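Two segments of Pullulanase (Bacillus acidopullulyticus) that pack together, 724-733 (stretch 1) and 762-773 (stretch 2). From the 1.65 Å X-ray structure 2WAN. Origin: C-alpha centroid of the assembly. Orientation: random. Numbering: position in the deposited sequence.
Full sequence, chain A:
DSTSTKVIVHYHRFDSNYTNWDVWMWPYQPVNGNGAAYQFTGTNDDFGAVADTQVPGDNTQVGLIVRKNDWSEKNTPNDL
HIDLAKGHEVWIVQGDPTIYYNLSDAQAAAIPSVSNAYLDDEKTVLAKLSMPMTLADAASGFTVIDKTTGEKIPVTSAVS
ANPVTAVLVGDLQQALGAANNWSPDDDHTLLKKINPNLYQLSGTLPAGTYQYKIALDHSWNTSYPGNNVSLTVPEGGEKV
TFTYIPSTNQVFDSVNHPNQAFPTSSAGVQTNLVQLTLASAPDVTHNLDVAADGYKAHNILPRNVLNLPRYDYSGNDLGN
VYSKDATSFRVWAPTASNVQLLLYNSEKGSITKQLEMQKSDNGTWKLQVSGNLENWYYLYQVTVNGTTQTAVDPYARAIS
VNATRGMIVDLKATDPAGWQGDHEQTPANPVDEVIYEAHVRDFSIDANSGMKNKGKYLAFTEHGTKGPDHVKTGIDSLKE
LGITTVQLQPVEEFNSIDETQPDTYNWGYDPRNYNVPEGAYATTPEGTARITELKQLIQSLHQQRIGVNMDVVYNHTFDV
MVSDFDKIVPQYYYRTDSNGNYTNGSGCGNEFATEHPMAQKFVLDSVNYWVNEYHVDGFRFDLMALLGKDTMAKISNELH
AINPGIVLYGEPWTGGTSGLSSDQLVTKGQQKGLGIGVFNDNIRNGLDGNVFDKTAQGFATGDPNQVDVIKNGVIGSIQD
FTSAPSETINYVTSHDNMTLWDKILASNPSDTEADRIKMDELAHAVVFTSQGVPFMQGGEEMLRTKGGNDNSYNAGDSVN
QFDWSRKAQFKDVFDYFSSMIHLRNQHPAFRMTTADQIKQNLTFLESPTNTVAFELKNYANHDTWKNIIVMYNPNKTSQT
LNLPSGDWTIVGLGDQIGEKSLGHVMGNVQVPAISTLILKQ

Stretch 1, residues 724-733: APSETINYVT
Stretch 2, residues 762-773: LAHAVVFTSQGV

After A724, residues 725-727 form a 3-10 segment; a strand starts at T728, and V732 (phi/psi -120/-32) is no longer extended. Stretch 2 is a helix through T769, then an extended tail. The two stretches run parallel where I729 bridges V773, CA to CA 4.7 Å. Both polar backbone atoms of V773 are satisfied there: V773 N donates to T728 O at 2.9 Å, and V773 O accepts from N730 N at 2.9 Å.

N730 (chi1 m, chi2 -35°) points toward stretch 2 and uses its whole amide. N730 ND2 donates to Q771 O at 2.9 Å and to a water at 2.8 Å. That water donates to V767 O and S770 O, so it ties N730 to the end of the helix. N730 OD1 accepts from T728 OG1 at 2.9 Å. S770 OG (chi1 m) turns back to V766 O at 2.8 Å.

G772 has phi/psi 121/-164. A CB there would clash with N730 ND2 and T728 CG2. Its CA makes a CA-H...O contact with P725 O at 3.3 Å.

Side-chain packing fills the rest. I729 (m, m) brings CD1 to 3.7 Å from V773 CB. V767 (t) sets its CG1 in van der Waals contact with the carbonyl N730 O, 3.5 Å away. V732 (p) places CG1 over a face of the H764 ring, 4.0 Å from its centroid, and CG2 4.3 Å from A763 CB.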

# COMPACT_ATOMS: atom_id res chain seq x y z
N ALA A 724 11.55 -0.76 14.85
CA ALA A 724 12.92 -0.66 14.37
C ALA A 724 12.97 0.54 13.41
O ALA A 724 11.97 0.84 12.76
CB ALA A 724 13.32 -1.95 13.63
N PRO A 725 14.12 1.24 13.32
CA PRO A 725 14.15 2.44 12.47
C PRO A 725 13.97 2.17 10.97
O PRO A 725 13.57 3.06 10.22
CB PRO A 725 15.55 3.04 12.76
CG PRO A 725 16.38 1.86 13.22
CD PRO A 725 15.42 1.00 13.99
N SER A 726 14.26 0.94 10.53
CA SER A 726 13.96 0.53 9.15
C SER A 726 12.48 0.62 8.77
O SER A 726 12.15 0.59 7.58
CB SER A 726 14.47 -0.89 8.90
OG SER A 726 13.85 -1.79 9.82
N GLU A 727 11.59 0.73 9.76
CA GLU A 727 10.14 0.78 9.50
C GLU A 727 9.59 2.17 9.20
O GLU A 727 8.41 2.29 8.85
CB GLU A 727 9.36 0.17 10.69
CG GLU A 727 9.74 -1.29 10.88
CD GLU A 727 9.13 -1.90 12.13
OE1 GLU A 727 8.40 -1.19 12.85
OE2 GLU A 727 9.40 -3.09 12.37
N THR A 728 10.43 3.21 9.31
CA THR A 728 9.98 4.56 8.98
C THR A 728 10.73 5.11 7.77
O THR A 728 11.98 5.15 7.75
CB THR A 728 10.08 5.56 10.19
OG1 THR A 728 9.66 6.86 9.75
CG2 THR A 728 11.54 5.66 10.75
N ILE A 729 9.95 5.55 6.78
CA ILE A 729 10.47 6.30 5.64
C ILE A 729 10.26 7.79 5.93
O ILE A 729 9.14 8.31 5.84
CB ILE A 729 9.78 5.91 4.31
CG1 ILE A 729 9.63 4.38 4.19
CG2 ILE A 729 10.55 6.53 3.08
CD1 ILE A 729 10.96 3.58 4.22
N ASN A 730 11.36 8.48 6.27
CA ASN A 730 11.29 9.88 6.68
C ASN A 730 11.32 10.76 5.44
O ASN A 730 12.12 10.53 4.53
CB ASN A 730 12.49 10.22 7.57
CG ASN A 730 12.48 9.45 8.87
OD1 ASN A 730 11.42 9.18 9.44
ND2 ASN A 730 13.66 9.10 9.37
N TYR A 731 10.44 11.76 5.40
CA TYR A 731 10.39 12.63 4.23
C TYR A 731 9.66 13.91 4.55
O TYR A 731 8.96 14.01 5.59
CB TYR A 731 9.73 11.92 3.02
CG TYR A 731 8.22 11.79 3.09
CD1 TYR A 731 7.58 11.13 4.15
CD2 TYR A 731 7.41 12.33 2.08
CE1 TYR A 731 6.17 11.02 4.20
CE2 TYR A 731 6.01 12.22 2.13
CZ TYR A 731 5.40 11.56 3.18
OH TYR A 731 4.03 11.45 3.22
N VAL A 732 9.83 14.88 3.65
CA VAL A 732 9.09 16.14 3.72
C VAL A 732 8.23 16.38 2.46
O VAL A 732 7.16 17.00 2.57
CB VAL A 732 10.04 17.33 4.06
CG1 VAL A 732 11.04 17.57 2.95
CG2 VAL A 732 9.22 18.63 4.36
N THR A 733 8.66 15.91 1.29
CA THR A 733 7.81 15.99 0.10
C THR A 733 7.92 14.73 -0.75
O THR A 733 8.83 13.92 -0.55
CB THR A 733 8.17 17.20 -0.81
OG1 THR A 733 9.53 17.09 -1.26
CG2 THR A 733 7.99 18.55 -0.07
N LEU A 762 17.14 23.19 5.59
CA LEU A 762 16.92 22.70 6.96
C LEU A 762 15.94 21.52 7.05
O LEU A 762 16.22 20.55 7.75
CB LEU A 762 16.47 23.83 7.90
CG LEU A 762 16.17 23.44 9.35
CD1 LEU A 762 17.35 22.76 10.04
CD2 LEU A 762 15.83 24.72 10.12
N ALA A 763 14.82 21.61 6.34
CA ALA A 763 13.85 20.52 6.34
C ALA A 763 14.50 19.23 5.85
O ALA A 763 14.34 18.16 6.48
CB ALA A 763 12.67 20.88 5.46
N HIS A 764 15.24 19.33 4.76
CA HIS A 764 15.95 18.15 4.24
C HIS A 764 17.10 17.71 5.17
O HIS A 764 17.35 16.51 5.29
CB HIS A 764 16.42 18.35 2.78
CG HIS A 764 15.28 18.45 1.80
ND1 HIS A 764 14.73 17.35 1.16
CD2 HIS A 764 14.57 19.52 1.37
CE1 HIS A 764 13.74 17.74 0.37
NE2 HIS A 764 13.63 19.06 0.49
N ALA A 765 17.76 18.65 5.86
CA ALA A 765 18.83 18.28 6.81
C ALA A 765 18.29 17.38 7.92
O ALA A 765 18.94 16.42 8.32
CB ALA A 765 19.50 19.52 7.41
N VAL A 766 17.09 17.69 8.42
CA VAL A 766 16.43 16.83 9.40
C VAL A 766 16.23 15.43 8.81
O VAL A 766 16.55 14.43 9.46
CB VAL A 766 15.09 17.42 9.92
CG1 VAL A 766 14.42 16.47 10.92
CG2 VAL A 766 15.32 18.79 10.58
N VAL A 767 15.68 15.35 7.60
CA VAL A 767 15.48 14.05 6.96
C VAL A 767 16.80 13.26 6.86
O VAL A 767 16.86 12.07 7.19
CB VAL A 767 14.79 14.19 5.58
CG1 VAL A 767 14.76 12.81 4.85
CG2 VAL A 767 13.38 14.73 5.74
N PHE A 768 17.87 13.93 6.44
CA PHE A 768 19.15 13.25 6.20
C PHE A 768 19.92 12.90 7.48
O PHE A 768 20.83 12.05 7.44
CB PHE A 768 20.05 14.09 5.29
CG PHE A 768 19.48 14.33 3.90
CD1 PHE A 768 18.84 13.31 3.19
CD2 PHE A 768 19.63 15.57 3.30
CE1 PHE A 768 18.36 13.53 1.89
CE2 PHE A 768 19.14 15.82 2.01
CZ PHE A 768 18.52 14.79 1.30
N THR A 769 19.58 13.53 8.61
CA THR A 769 20.34 13.28 9.85
C THR A 769 19.54 12.54 10.93
O THR A 769 20.08 12.28 12.02
CB THR A 769 20.96 14.58 10.44
OG1 THR A 769 19.95 15.57 10.63
CG2 THR A 769 22.05 15.11 9.51
N SER A 770 18.29 12.21 10.62
CA SER A 770 17.41 11.44 11.53
C SER A 770 17.66 9.94 11.36
O SER A 770 17.97 9.46 10.26
CB SER A 770 15.95 11.74 11.23
OG SER A 770 15.60 13.05 11.66
N GLN A 771 17.51 9.19 12.45
CA GLN A 771 17.47 7.72 12.33
C GLN A 771 16.26 7.31 11.49
O GLN A 771 15.21 7.95 11.55
CB GLN A 771 17.40 7.06 13.72
CG GLN A 771 18.52 7.49 14.69
CD GLN A 771 19.90 7.06 14.22
OE1 GLN A 771 20.09 5.93 13.77
NE2 GLN A 771 20.87 7.96 14.33
N GLY A 772 16.41 6.23 10.72
CA GLY A 772 15.34 5.81 9.81
C GLY A 772 15.81 5.78 8.36
O GLY A 772 17.03 5.76 8.08
N VAL A 773 14.85 5.75 7.44
CA VAL A 773 15.15 5.66 6.01
C VAL A 773 14.87 6.99 5.31
O VAL A 773 13.71 7.34 5.12
CB VAL A 773 14.35 4.54 5.30
CG1 VAL A 773 14.85 4.40 3.85
CG2 VAL A 773 14.48 3.20 6.07
O HOH W 1 16.11 9.53 8.00